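Local coordinates for nitrate transport protein nrtA (Synechocystis sp., PDB 2G29) that binds nitrate in the periplasm and serves as the substrate-binding protein of the NrtABCD ABC transporter complex that takes up nitrate, at residues Asn124-Gln129 with Pro238-Gly243; Leu42-Pro47 with Arg120-Gly125; Thr166-Ile171 with Trp345-Ala350; Ala71-Thr76 with Ala159-Gly164. All coordinates share one frame; numbering follows the deposited sequence.

Contact 1: residues Asn124-Gln129 with Pro238-Gly243. With NO3 (nitrate ion), chain B.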
loop_
_atom_site.group_PDB
_atom_site.type_symbol
_atom_site.label_atom_id
_atom_site.label_comp_id
_atom_site.label_asym_id
_atom_site.label_seq_id
_atom_site.Cartn_x
_atom_site.Cartn_y
_atom_site.Cartn_z
ATOM N N ASN A 124 -0.717 7.622 -0.439
ATOM C CA ASN A 124 -1.520 7.857 -1.650
ATOM C C ASN A 124 -1.282 6.914 -2.825
ATOM O O ASN A 124 -0.528 5.942 -2.744
ATOM C CB ASN A 124 -1.246 9.282 -2.233
ATOM C CG ASN A 124 -1.657 10.419 -1.304
ATOM O OD1 ASN A 124 -2.590 10.304 -0.532
ATOM N ND2 ASN A 124 -0.922 11.538 -1.387
ATOM N N GLY A 125 -1.996 7.198 -3.914
ATOM C CA GLY A 125 -1.654 6.536 -5.154
ATOM C C GLY A 125 -2.210 5.224 -5.568
ATOM O O GLY A 125 -1.560 4.558 -6.399
ATOM N N GLN A 126 -3.377 4.860 -5.046
ATOM C CA GLN A 126 -4.004 3.624 -5.473
ATOM C C GLN A 126 -5.243 4.088 -6.239
ATOM O O GLN A 126 -5.557 5.288 -6.278
ATOM C CB GLN A 126 -4.365 2.742 -4.268
ATOM C CG GLN A 126 -3.280 2.741 -3.158
ATOM C CD GLN A 126 -1.898 2.264 -3.624
ATOM O OE1 GLN A 126 -0.919 3.057 -3.704
ATOM N NE2 GLN A 126 -1.806 1.014 -3.968
ATOM N N GLY A 127 -5.942 3.181 -6.887
ATOM C CA GLY A 127 -7.104 3.619 -7.641
ATOM C C GLY A 127 -8.278 2.682 -7.565
ATOM O O GLY A 127 -8.094 1.469 -7.400
ATOM N N ILE A 128 -9.487 3.237 -7.663
ATOM C CA ILE A 128 -10.696 2.421 -7.708
ATOM C C ILE A 128 -11.245 2.599 -9.121
ATOM O O ILE A 128 -11.518 3.738 -9.556
ATOM C CB ILE A 128 -11.729 2.874 -6.646
ATOM C CG1 ILE A 128 -11.153 2.568 -5.260
ATOM C CG2 ILE A 128 -13.071 2.172 -6.874
ATOM C CD1 ILE A 128 -12.032 2.997 -4.087
ATOM N N GLN A 129 -11.389 1.477 -9.817
ATOM C CA GLN A 129 -11.850 1.446 -11.185
ATOM C C GLN A 129 -13.174 0.734 -11.319
ATOM O O GLN A 129 -13.571 -0.070 -10.473
ATOM C CB GLN A 129 -10.840 0.730 -12.084
ATOM C CG GLN A 129 -9.531 1.497 -12.258
ATOM C CD GLN A 129 -8.728 1.621 -10.976
ATOM O OE1 GLN A 129 -8.363 0.610 -10.332
ATOM N NE2 GLN A 129 -8.449 2.852 -10.584
ATOM N N PRO A 238 -1.770 6.442 4.522
ATOM C CA PRO A 238 -0.665 5.472 4.617
ATOM C C PRO A 238 -1.006 4.328 3.649
ATOM O O PRO A 238 -2.186 3.957 3.497
ATOM C CB PRO A 238 -0.733 5.002 6.073
ATOM C CG PRO A 238 -2.225 5.183 6.411
ATOM C CD PRO A 238 -2.537 6.525 5.774
ATOM N N GLU A 239 0.014 3.737 3.028
ATOM C CA GLU A 239 -0.244 2.639 2.087
ATOM C C GLU A 239 0.732 1.490 2.282
ATOM O O GLU A 239 0.517 0.630 3.152
ATOM C CB GLU A 239 -0.213 3.188 0.648
ATOM C CG GLU A 239 -0.450 2.164 -0.457
ATOM C CD GLU A 239 -1.706 1.330 -0.293
ATOM O OE1 GLU A 239 -2.775 1.869 0.097
ATOM O OE2 GLU A 239 -1.614 0.123 -0.627
ATOM N N LYS A 240 1.821 1.444 1.528
ATOM C CA LYS A 240 2.781 0.342 1.699
ATOM C C LYS A 240 3.736 0.568 2.837
ATOM O O LYS A 240 4.012 1.707 3.241
ATOM C CB LYS A 240 3.593 0.117 0.411
ATOM C CG LYS A 240 2.735 -0.087 -0.825
ATOM C CD LYS A 240 1.912 -1.393 -0.728
ATOM C CE LYS A 240 1.239 -1.740 -2.057
ATOM N NZ LYS A 240 0.289 -0.653 -2.580
ATOM N N ALA A 241 4.232 -0.547 3.362
ATOM C CA ALA A 241 5.207 -0.532 4.432
ATOM C C ALA A 241 6.442 -1.302 3.994
ATOM O O ALA A 241 6.405 -2.124 3.068
ATOM C CB ALA A 241 4.625 -1.229 5.685
ATOM N N PHE A 242 7.557 -0.991 4.642
ATOM C CA PHE A 242 8.764 -1.782 4.445
ATOM C C PHE A 242 8.722 -2.689 5.692
ATOM O O PHE A 242 8.987 -2.283 6.839
ATOM C CB PHE A 242 10.026 -0.893 4.434
ATOM C CG PHE A 242 11.336 -1.664 4.418
ATOM C CD1 PHE A 242 11.441 -2.910 3.835
ATOM C CD2 PHE A 242 12.474 -1.095 4.967
ATOM C CE1 PHE A 242 12.654 -3.597 3.790
ATOM C CE2 PHE A 242 13.697 -1.780 4.928
ATOM C CZ PHE A 242 13.773 -3.019 4.345
ATOM N N GLY A 243 8.319 -3.934 5.457
ATOM C CA GLY A 243 8.222 -4.871 6.565
ATOM C C GLY A 243 9.290 -5.949 6.531
ATOM O O GLY A 243 9.709 -6.367 5.452
HETATM N N NO3 B . -1.529 -2.912 -4.955
HETATM O O1 NO3 B . -1.073 -1.631 -4.828
HETATM O O2 NO3 B . -2.347 -3.470 -5.879
HETATM O O3 NO3 B . -1.098 -3.879 -3.867
#

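Contact 2: residues Leu42-Pro47 with Arg120-Gly125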
loop_
_atom_site.group_PDB
_atom_site.type_symbol
_atom_site.label_atom_id
_atom_site.label_comp_id
_atom_site.label_asym_id
_atom_site.label_seq_id
_atom_site.Cartn_x
_atom_site.Cartn_y
_atom_site.Cartn_z
ATOM N N LEU A 42 4.373 -2.732 -8.634
ATOM C CA LEU A 42 3.613 -1.523 -8.334
ATOM C C LEU A 42 4.578 -0.357 -8.177
ATOM O O LEU A 42 5.655 -0.533 -7.603
ATOM C CB LEU A 42 2.875 -1.706 -7.007
ATOM C CG LEU A 42 1.845 -2.826 -7.046
ATOM C CD1 LEU A 42 1.569 -3.306 -5.630
ATOM C CD2 LEU A 42 0.584 -2.352 -7.730
ATOM N N THR A 43 4.170 0.831 -8.618
ATOM C CA THR A 43 5.032 1.996 -8.523
ATOM C C THR A 43 5.501 2.252 -7.101
ATOM O O THR A 43 6.635 2.709 -6.907
ATOM C CB THR A 43 4.327 3.218 -9.064
ATOM O OG1 THR A 43 3.776 2.882 -10.336
ATOM C CG2 THR A 43 5.339 4.370 -9.266
ATOM N N ASP A 44 4.678 1.952 -6.095
ATOM C CA ASP A 44 5.111 2.202 -4.728
ATOM C C ASP A 44 6.176 1.229 -4.183
ATOM O O ASP A 44 6.602 1.343 -3.030
ATOM C CB ASP A 44 3.922 2.347 -3.761
ATOM C CG ASP A 44 2.900 1.239 -3.882
ATOM O OD1 ASP A 44 3.256 0.091 -4.142
ATOM O OD2 ASP A 44 1.719 1.561 -3.643
ATOM N N ALA A 45 6.647 0.318 -5.028
ATOM C CA ALA A 45 7.783 -0.542 -4.692
ATOM C C ALA A 45 9.064 0.178 -5.142
ATOM O O ALA A 45 10.156 -0.291 -4.870
ATOM C CB ALA A 45 7.677 -1.870 -5.437
ATOM N N ALA A 46 8.903 1.318 -5.833
ATOM C CA ALA A 46 10.080 2.032 -6.368
ATOM C C ALA A 46 11.253 2.211 -5.415
ATOM O O ALA A 46 12.383 1.976 -5.796
ATOM C CB ALA A 46 9.693 3.395 -6.946
ATOM N N PRO A 47 11.007 2.621 -4.176
ATOM C CA PRO A 47 12.147 2.799 -3.264
ATOM C C PRO A 47 13.006 1.546 -3.110
ATOM O O PRO A 47 14.233 1.639 -3.038
ATOM C CB PRO A 47 11.485 3.232 -1.951
ATOM C CG PRO A 47 10.069 2.811 -2.073
ATOM C CD PRO A 47 9.728 2.978 -3.541
ATOM N N ARG A 120 7.240 3.515 6.304
ATOM C CA ARG A 120 6.066 3.513 5.419
ATOM C C ARG A 120 6.743 3.784 4.066
ATOM O O ARG A 120 7.512 4.749 3.941
ATOM C CB ARG A 120 5.081 4.658 5.743
ATOM C CG ARG A 120 3.716 4.534 5.058
ATOM C CD ARG A 120 2.896 3.435 5.745
ATOM N NE ARG A 120 2.633 3.844 7.125
ATOM C CZ ARG A 120 2.433 3.025 8.169
ATOM N NH1 ARG A 120 2.429 1.691 8.027
ATOM N NH2 ARG A 120 2.335 3.533 9.402
ATOM N N LEU A 121 6.515 2.936 3.068
ATOM C CA LEU A 121 7.117 3.178 1.757
ATOM C C LEU A 121 6.479 4.363 1.022
ATOM O O LEU A 121 7.177 5.118 0.328
ATOM C CB LEU A 121 7.041 1.907 0.892
ATOM C CG LEU A 121 8.129 0.879 1.198
ATOM C CD1 LEU A 121 7.904 -0.375 0.394
ATOM C CD2 LEU A 121 9.513 1.460 0.848
ATOM N N ASN A 122 5.179 4.574 1.182
ATOM C CA ASN A 122 4.483 5.652 0.497
ATOM C C ASN A 122 3.136 5.968 1.094
ATOM O O ASN A 122 2.594 5.186 1.867
ATOM C CB ASN A 122 4.192 5.268 -0.968
ATOM C CG ASN A 122 3.025 4.282 -1.090
ATOM O OD1 ASN A 122 3.073 3.178 -0.537
ATOM N ND2 ASN A 122 1.958 4.702 -1.770
ATOM N N VAL A 123 2.637 7.149 0.743
ATOM C CA VAL A 123 1.246 7.519 1.018
ATOM C C VAL A 123 0.614 7.705 -0.389
ATOM O O VAL A 123 1.347 7.880 -1.401
ATOM C CB VAL A 123 1.062 8.826 1.853
ATOM C CG1 VAL A 123 1.601 8.601 3.247
ATOM C CG2 VAL A 123 1.712 10.040 1.176
ATOM N N ASN A 124 -0.717 7.622 -0.439
ATOM C CA ASN A 124 -1.520 7.857 -1.650
ATOM C C ASN A 124 -1.282 6.914 -2.825
ATOM O O ASN A 124 -0.528 5.942 -2.744
ATOM C CB ASN A 124 -1.246 9.282 -2.233
ATOM C CG ASN A 124 -1.657 10.419 -1.304
ATOM O OD1 ASN A 124 -2.590 10.304 -0.532
ATOM N ND2 ASN A 124 -0.922 11.538 -1.387
ATOM N N GLY A 125 -1.996 7.198 -3.914
ATOM C CA GLY A 125 -1.654 6.536 -5.154
ATOM C C GLY A 125 -2.210 5.224 -5.568
ATOM O O GLY A 125 -1.560 4.558 -6.399
#

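Contact 3: residues Thr166-Ile171 with Trp345-Ala350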
loop_
_atom_site.group_PDB
_atom_site.type_symbol
_atom_site.label_atom_id
_atom_site.label_comp_id
_atom_site.label_asym_id
_atom_site.label_seq_id
_atom_site.Cartn_x
_atom_site.Cartn_y
_atom_site.Cartn_z
ATOM N N THR A 166 -4.812 -3.099 2.389
ATOM C CA THR A 166 -5.197 -1.719 2.116
ATOM C C THR A 166 -6.319 -1.571 1.069
ATOM O O THR A 166 -7.303 -0.887 1.338
ATOM C CB THR A 166 -3.960 -0.888 1.624
ATOM O OG1 THR A 166 -3.444 -1.512 0.449
ATOM C CG2 THR A 166 -2.828 -0.821 2.686
ATOM N N HIS A 167 -6.192 -2.204 -0.096
ATOM C CA HIS A 167 -7.210 -2.011 -1.143
ATOM C C HIS A 167 -8.555 -2.547 -0.739
ATOM O O HIS A 167 -9.583 -1.975 -1.135
ATOM C CB HIS A 167 -6.724 -2.605 -2.478
ATOM C CG HIS A 167 -5.323 -2.229 -2.764
ATOM N ND1 HIS A 167 -4.951 -1.042 -3.352
ATOM C CD2 HIS A 167 -4.180 -2.832 -2.365
ATOM C CE1 HIS A 167 -3.632 -0.927 -3.304
ATOM N NE2 HIS A 167 -3.147 -2.007 -2.709
ATOM N N ASP A 168 -8.569 -3.629 0.028
ATOM C CA ASP A 168 -9.822 -4.183 0.542
ATOM C C ASP A 168 -10.458 -3.078 1.423
ATOM O O ASP A 168 -11.655 -2.771 1.302
ATOM C CB ASP A 168 -9.484 -5.451 1.349
ATOM C CG ASP A 168 -10.710 -6.245 1.781
ATOM O OD1 ASP A 168 -11.774 -6.143 1.129
ATOM O OD2 ASP A 168 -10.577 -7.023 2.757
ATOM N N MET A 169 -9.669 -2.446 2.297
ATOM C CA MET A 169 -10.218 -1.370 3.137
ATOM C C MET A 169 -10.691 -0.171 2.305
ATOM O O MET A 169 -11.759 0.377 2.547
ATOM C CB MET A 169 -9.182 -0.881 4.150
ATOM C CG MET A 169 -8.663 -1.920 5.138
ATOM S SD MET A 169 -9.917 -2.850 6.066
ATOM C CE MET A 169 -10.085 -4.321 5.022
ATOM N N TRP A 170 -9.936 0.201 1.272
ATOM C CA TRP A 170 -10.346 1.382 0.492
ATOM C C TRP A 170 -11.632 1.139 -0.285
ATOM O O TRP A 170 -12.555 1.959 -0.245
ATOM C CB TRP A 170 -9.298 1.810 -0.525
ATOM C CG TRP A 170 -7.906 1.998 -0.026
ATOM C CD1 TRP A 170 -6.775 1.655 -0.707
ATOM C CD2 TRP A 170 -7.481 2.491 1.252
ATOM N NE1 TRP A 170 -5.664 1.891 0.076
ATOM C CE2 TRP A 170 -6.074 2.393 1.285
ATOM C CE3 TRP A 170 -8.151 2.995 2.388
ATOM C CZ2 TRP A 170 -5.311 2.779 2.396
ATOM C CZ3 TRP A 170 -7.411 3.379 3.491
ATOM C CH2 TRP A 170 -5.994 3.269 3.496
ATOM N N ILE A 171 -11.710 0.023 -0.997
ATOM C CA ILE A 171 -12.919 -0.218 -1.769
ATOM C C ILE A 171 -14.148 -0.464 -0.886
ATOM O O ILE A 171 -15.232 -0.007 -1.225
ATOM C CB ILE A 171 -12.670 -1.332 -2.856
ATOM C CG1 ILE A 171 -13.639 -1.118 -4.018
ATOM C CG2 ILE A 171 -12.806 -2.727 -2.275
ATOM C CD1 ILE A 171 -13.277 -1.941 -5.250
ATOM N N TRP A 345 -14.696 -4.863 9.753
ATOM C CA TRP A 345 -15.178 -5.919 8.869
ATOM C C TRP A 345 -15.078 -7.325 9.426
ATOM O O TRP A 345 -15.406 -8.257 8.729
ATOM C CB TRP A 345 -14.457 -5.818 7.517
ATOM C CG TRP A 345 -14.709 -4.499 6.826
ATOM C CD1 TRP A 345 -13.768 -3.568 6.421
ATOM C CD2 TRP A 345 -15.992 -3.943 6.485
ATOM N NE1 TRP A 345 -14.395 -2.491 5.866
ATOM C CE2 TRP A 345 -15.756 -2.685 5.893
ATOM C CE3 TRP A 345 -17.321 -4.389 6.644
ATOM C CZ2 TRP A 345 -16.805 -1.850 5.429
ATOM C CZ3 TRP A 345 -18.365 -3.565 6.193
ATOM C CH2 TRP A 345 -18.091 -2.310 5.594
ATOM N N GLY A 346 -14.627 -7.465 10.669
ATOM C CA GLY A 346 -14.560 -8.795 11.263
ATOM C C GLY A 346 -13.325 -9.615 10.968
ATOM O O GLY A 346 -13.309 -10.823 11.235
ATOM N N TYR A 347 -12.297 -8.999 10.392
ATOM C CA TYR A 347 -11.056 -9.725 10.124
ATOM C C TYR A 347 -10.264 -9.956 11.401
ATOM O O TYR A 347 -9.484 -10.902 11.474
ATOM C CB TYR A 347 -10.178 -8.951 9.130
ATOM C CG TYR A 347 -10.670 -8.976 7.708
ATOM C CD1 TYR A 347 -11.079 -7.810 7.080
ATOM C CD2 TYR A 347 -10.684 -10.169 6.978
ATOM C CE1 TYR A 347 -11.502 -7.828 5.727
ATOM C CE2 TYR A 347 -11.088 -10.192 5.629
ATOM C CZ TYR A 347 -11.491 -9.022 5.022
ATOM O OH TYR A 347 -11.843 -9.062 3.683
ATOM N N LEU A 348 -10.444 -9.093 12.395
ATOM C CA LEU A 348 -9.760 -9.225 13.678
ATOM C C LEU A 348 -10.816 -9.176 14.786
ATOM O O LEU A 348 -11.843 -8.518 14.650
ATOM C CB LEU A 348 -8.746 -8.098 13.915
ATOM C CG LEU A 348 -7.472 -8.115 13.049
ATOM C CD1 LEU A 348 -6.637 -6.911 13.445
ATOM C CD2 LEU A 348 -6.672 -9.418 13.265
ATOM N N PRO A 349 -10.542 -9.824 15.925
ATOM C CA PRO A 349 -11.507 -9.819 17.030
ATOM C C PRO A 349 -11.792 -8.400 17.526
ATOM O O PRO A 349 -10.877 -7.574 17.635
ATOM C CB PRO A 349 -10.811 -10.673 18.109
ATOM C CG PRO A 349 -9.843 -11.528 17.351
ATOM C CD PRO A 349 -9.342 -10.619 16.242
ATOM N N ALA A 350 -13.046 -8.123 17.877
ATOM C CA ALA A 350 -13.418 -6.822 18.389
ATOM C C ALA A 350 -12.667 -6.556 19.694
ATOM O O ALA A 350 -12.273 -7.479 20.412
ATOM C CB ALA A 350 -14.929 -6.780 18.630
HETATM O O HOH W 1 -13.355 -0.140 4.749
#

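Contact 4: residues Ala71-Thr76 with Ala159-Gly164. With NO3 (nitrate ion), chain B.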
loop_
_atom_site.group_PDB
_atom_site.type_symbol
_atom_site.label_atom_id
_atom_site.label_comp_id
_atom_site.label_asym_id
_atom_site.label_seq_id
_atom_site.Cartn_x
_atom_site.Cartn_y
_atom_site.Cartn_z
ATOM N N ALA A 71 4.516 -12.964 -6.987
ATOM C CA ALA A 71 3.360 -13.062 -7.893
ATOM C C ALA A 71 2.099 -12.430 -7.311
ATOM O O ALA A 71 1.304 -11.838 -8.063
ATOM C CB ALA A 71 3.097 -14.542 -8.258
ATOM N N SER A 72 1.917 -12.546 -5.997
ATOM C CA SER A 72 0.712 -11.991 -5.369
ATOM C C SER A 72 0.956 -11.710 -3.903
ATOM O O SER A 72 2.017 -12.047 -3.358
ATOM C CB SER A 72 -0.426 -13.011 -5.487
ATOM O OG SER A 72 -0.116 -14.174 -4.655
ATOM N N TRP A 73 -0.020 -11.094 -3.231
ATOM C CA TRP A 73 0.165 -10.841 -1.821
ATOM C C TRP A 73 0.098 -12.176 -1.075
ATOM O O TRP A 73 0.727 -12.336 -0.051
ATOM C CB TRP A 73 -0.854 -9.809 -1.311
ATOM C CG TRP A 73 -0.538 -8.428 -1.812
ATOM C CD1 TRP A 73 -1.334 -7.644 -2.574
ATOM C CD2 TRP A 73 0.689 -7.687 -1.600
ATOM N NE1 TRP A 73 -0.703 -6.456 -2.854
ATOM C CE2 TRP A 73 0.532 -6.450 -2.266
ATOM C CE3 TRP A 73 1.884 -7.937 -0.890
ATOM C CZ2 TRP A 73 1.534 -5.495 -2.307
ATOM C CZ3 TRP A 73 2.879 -6.990 -0.926
ATOM C CH2 TRP A 73 2.696 -5.764 -1.619
ATOM N N GLY A 74 -0.613 -13.138 -1.647
ATOM C CA GLY A 74 -0.673 -14.452 -1.029
ATOM C C GLY A 74 0.684 -15.133 -1.098
ATOM O O GLY A 74 1.094 -15.732 -0.116
ATOM N N THR A 75 1.392 -15.022 -2.228
ATOM C CA THR A 75 2.711 -15.655 -2.278
ATOM C C THR A 75 3.730 -14.883 -1.483
ATOM O O THR A 75 4.648 -15.461 -0.923
ATOM C CB THR A 75 3.261 -15.884 -3.705
ATOM O OG1 THR A 75 3.496 -14.642 -4.361
ATOM C CG2 THR A 75 2.346 -16.745 -4.509
ATOM N N THR A 76 3.570 -13.575 -1.402
ATOM C CA THR A 76 4.441 -12.750 -0.536
ATOM C C THR A 76 4.311 -13.266 0.903
ATOM O O THR A 76 5.316 -13.483 1.581
ATOM C CB THR A 76 4.008 -11.267 -0.566
ATOM O OG1 THR A 76 4.220 -10.750 -1.893
ATOM C CG2 THR A 76 4.830 -10.441 0.414
ATOM N N ALA A 159 -13.101 -6.554 -6.884
ATOM C CA ALA A 159 -11.794 -7.142 -6.584
ATOM C C ALA A 159 -10.875 -6.245 -5.784
ATOM O O ALA A 159 -10.816 -5.026 -5.999
ATOM C CB ALA A 159 -11.074 -7.537 -7.878
ATOM N N MET A 160 -10.165 -6.874 -4.854
ATOM C CA MET A 160 -9.175 -6.202 -4.030
ATOM C C MET A 160 -7.961 -7.122 -4.014
ATOM O O MET A 160 -7.947 -8.177 -4.661
ATOM C CB MET A 160 -9.714 -5.827 -2.656
ATOM C CG MET A 160 -10.513 -6.883 -1.918
ATOM S SD MET A 160 -9.441 -8.217 -1.306
ATOM C CE MET A 160 -10.678 -9.298 -0.466
ATOM N N THR A 161 -6.922 -6.711 -3.294
ATOM C CA THR A 161 -5.637 -7.385 -3.427
ATOM C C THR A 161 -5.207 -8.404 -2.373
ATOM O O THR A 161 -4.247 -9.127 -2.593
ATOM C CB THR A 161 -4.571 -6.291 -3.501
ATOM O OG1 THR A 161 -4.625 -5.560 -2.290
ATOM C CG2 THR A 161 -4.833 -5.348 -4.657
ATOM N N PHE A 162 -5.892 -8.424 -1.241
ATOM C CA PHE A 162 -5.570 -9.315 -0.139
ATOM C C PHE A 162 -6.613 -9.043 0.918
ATOM O O PHE A 162 -6.914 -7.874 1.196
ATOM C CB PHE A 162 -4.183 -8.991 0.472
ATOM C CG PHE A 162 -3.699 -10.039 1.442
ATOM C CD1 PHE A 162 -3.233 -11.266 0.973
ATOM C CD2 PHE A 162 -3.790 -9.823 2.812
ATOM C CE1 PHE A 162 -2.850 -12.273 1.866
ATOM C CE2 PHE A 162 -3.408 -10.835 3.719
ATOM C CZ PHE A 162 -2.942 -12.043 3.248
ATOM N N PRO A 163 -7.172 -10.094 1.546
ATOM C CA PRO A 163 -8.195 -9.823 2.575
ATOM C C PRO A 163 -7.646 -9.105 3.787
ATOM O O PRO A 163 -6.715 -9.581 4.417
ATOM C CB PRO A 163 -8.747 -11.217 2.921
ATOM C CG PRO A 163 -8.224 -12.143 1.800
ATOM C CD PRO A 163 -6.881 -11.537 1.393
ATOM N N GLY A 164 -8.219 -7.945 4.104
ATOM C CA GLY A 164 -7.758 -7.192 5.246
ATOM C C GLY A 164 -6.668 -6.219 4.826
ATOM O O GLY A 164 -6.198 -5.405 5.643
HETATM N N NO3 B . -1.529 -2.912 -4.955
HETATM O O1 NO3 B . -1.073 -1.631 -4.828
HETATM O O2 NO3 B . -2.347 -3.470 -5.879
HETATM O O3 NO3 B . -1.098 -3.879 -3.867
HETATM O O HOH W 2 -2.668 -10.723 -4.250
#

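Contact 1: residues Asn124-Gln129 with Pro238-Gly243
The side-chain amide of Q126 lies flat against the carboxylate of E239, their planes only 1° apart. Q126 CD sits 3.5 Å from E239 CD, so one face of each group is covered by the other, the two side chains arriving from opposite directions. The carboxylate oxygens have polar partners: W170 NE1 binds E239 OE1, and T166 OG1 and K240 NZ both reach E239 OE2. The lysine completes a salt bridge of 2.8 Å between K240 NZ and E239 OE2, entering on the anti side and 26° out of the carboxylate plane. E239 has CG anti to the backbone N (chi1 179°) and then bends at chi2, which lays the carboxylate against the amide face. A leucine here would probably leave T166 and W170 without their acceptor and set the K240 ammonium freer to turn. That ammonium also donates to the nitrate, with K240 NZ 2.8 Å from nitrate O1, and has D44 as its second carboxylate partner. Q126 and K240 are both nitrate ligands, carried by strands of the two different sheets. A lysine held between two carboxylates would be expected to stay charged, offering the anion a fixed positive donor while the surrounding acids balance it.

Contact 2: residues Leu42-Pro47 with Arg120-Gly125
Apolar contact joins P47 to L121 where the 3-10 turn 43-45 leads into helix 46-53. P47 CG and L121 CD2 are 3.3 Å apart, closer than carbon atoms usually pack, and the two side chains cross at a slant. The rest of L121 lies against backbone: L121 CB and CD1 each stand 4.0 Å from D44 O, so the leucine lies along the 3-10 turn as well as against P47. That turn is tied by its own backbone bonds, from A45 N to L42 O and from A46 N to T43 O.

A second group of contacts is van der Waals between polar residues. D44 CB rests over the amide of N122, 3.4 Å from N122 CG, and the carboxylate and amide planes are inclined by 47°. Both side chains have CG wedged between the backbone N and the carbonyl carbon (chi1 49° in D44, 76° in N122), which brings the two groups past each other instead of end on.

Their hydrogen-bonding ends are engaged elsewhere, and on one residue: D44 OD2 holds the ammonium of the nitrate-binding K240 in a salt bridge, and N122 OD1 accepts from its backbone N. N122 ND2 adds a weak bond to V123 O within its own loop. The chemistry thus divides, carbon atoms joining the segments while polar atoms turn to K240; the D44 charge, close to the anion, is probably tolerated because K240 offsets it.

Contact 3: residues Thr166-Ile171 with Trp345-Ala350
D168 and M169, in the first turns of helix 166-177, meet W345 and Y347 in a partly buried contact between that helix and the loop leaving helix 332-344. It illustrates how sulfur, ring and water can together join a helix to a loop. M169 SD approaches the indole of W345 at its edge and near its plane, 88° off the normal of the five-membered ring and 3.9 Å from W345 CD1. The thioether reaches this place because the chain of M169 folds twice, at chi2 (-52°) and again at chi3. Beyond the sulfur, the methyl M169 CE comes obliquely to Y347 CE1 at 3.8 Å, so one side chain touches both aromatic residues. A water links M169 and W345 as well: it donates to M169 O at 2.8 Å and accepts from W345 NE1 at 2.8 Å, lying in the indole plane.

The polar tie is between D168 and Y347, which point at each other from opposite directions with carboxylate and ring planes 72° apart. Y347 OH is 2.6 Å from D168 OD2, but this bond is weak and its proton is not settled. The stronger partner of D168 is R172, through a salt bridge at D168 OD1; G164 N also donates to D168 OD2. R172 also makes a cation-pi contact with W345. G346, with its positive phi, ends helix 332-344 in a Schellman motif, a turn after which Y347 points toward helix 166-177. The M169-W345 pair is a Met-aromatic contact, here joining a loop to the helix that carries the nitrate ligand H167.

Contact 4: residues Ala71-Thr76 with Ala159-Gly164
Ahead of W73, which packs on T161 and F162, a capping box opens helix 73-82: S72 N donates to T75 OG1, and T75 N returns a bond to S72 OG at 3.0 Å, with S72 as N-cap. W73, the first residue of this helix, packs on the loop after strand 157-160, consistent with a contact across the cleft between the two domains of the C-clamp.

W73 itself carries the contact. Its CG lies anti to the carbonyl carbon (chi1 -72°), and the indole runs alongside T161, both pointing the same way. T161 O meets the ring at its edge, in plane, 3.3 Å from W73 CD1. Farther round the edge W73 NE1 donates to nitrate O3 at 2.8 Å, with an N-H...O angle of 149°, while T161 CG2 approaches nitrate O2. At the base of the side chain, W73 CB stands 3.6 Å from F162 CD1. W73 N reaches T161 O through a water that accepts from the amide and donates to the carbonyl. A leucine in place of W73 would probably leave nitrate O3 without its indole donor and open a gap beside T161.

Next along the chain, G74 brings its backbone to the F162 ring, G74 N lying 4.2 Å from F162 CD1. At T76 the first turn closes: T76 N and T76 OG1, each 2.9 Å from S72 O, reach that oxygen from opposite faces of its carbonyl plane.

Contacts 1, 2 and 4 are buried, whereas contact 3 is only partly so and lies farthest from the centre of the chain. Contacts 1 and 2 share N124 and G125 and meet at K240. Contacts 1 and 4 donate to different oxygens of the same nitrate, O1 from K240 and O3 from W73, and K240 CE packs on W73 CZ2. Contact 3 follows contact 4, strand 157-160 leading into helix 166-177, whose first turns also reach contact 1. Chemistry changes with place: charged and stacked polar groups at the nitrate in contact 1, carbon packing beside them in contact 2, an indole donor in contact 4, and sulfur, rings and water toward the periphery in contact 3.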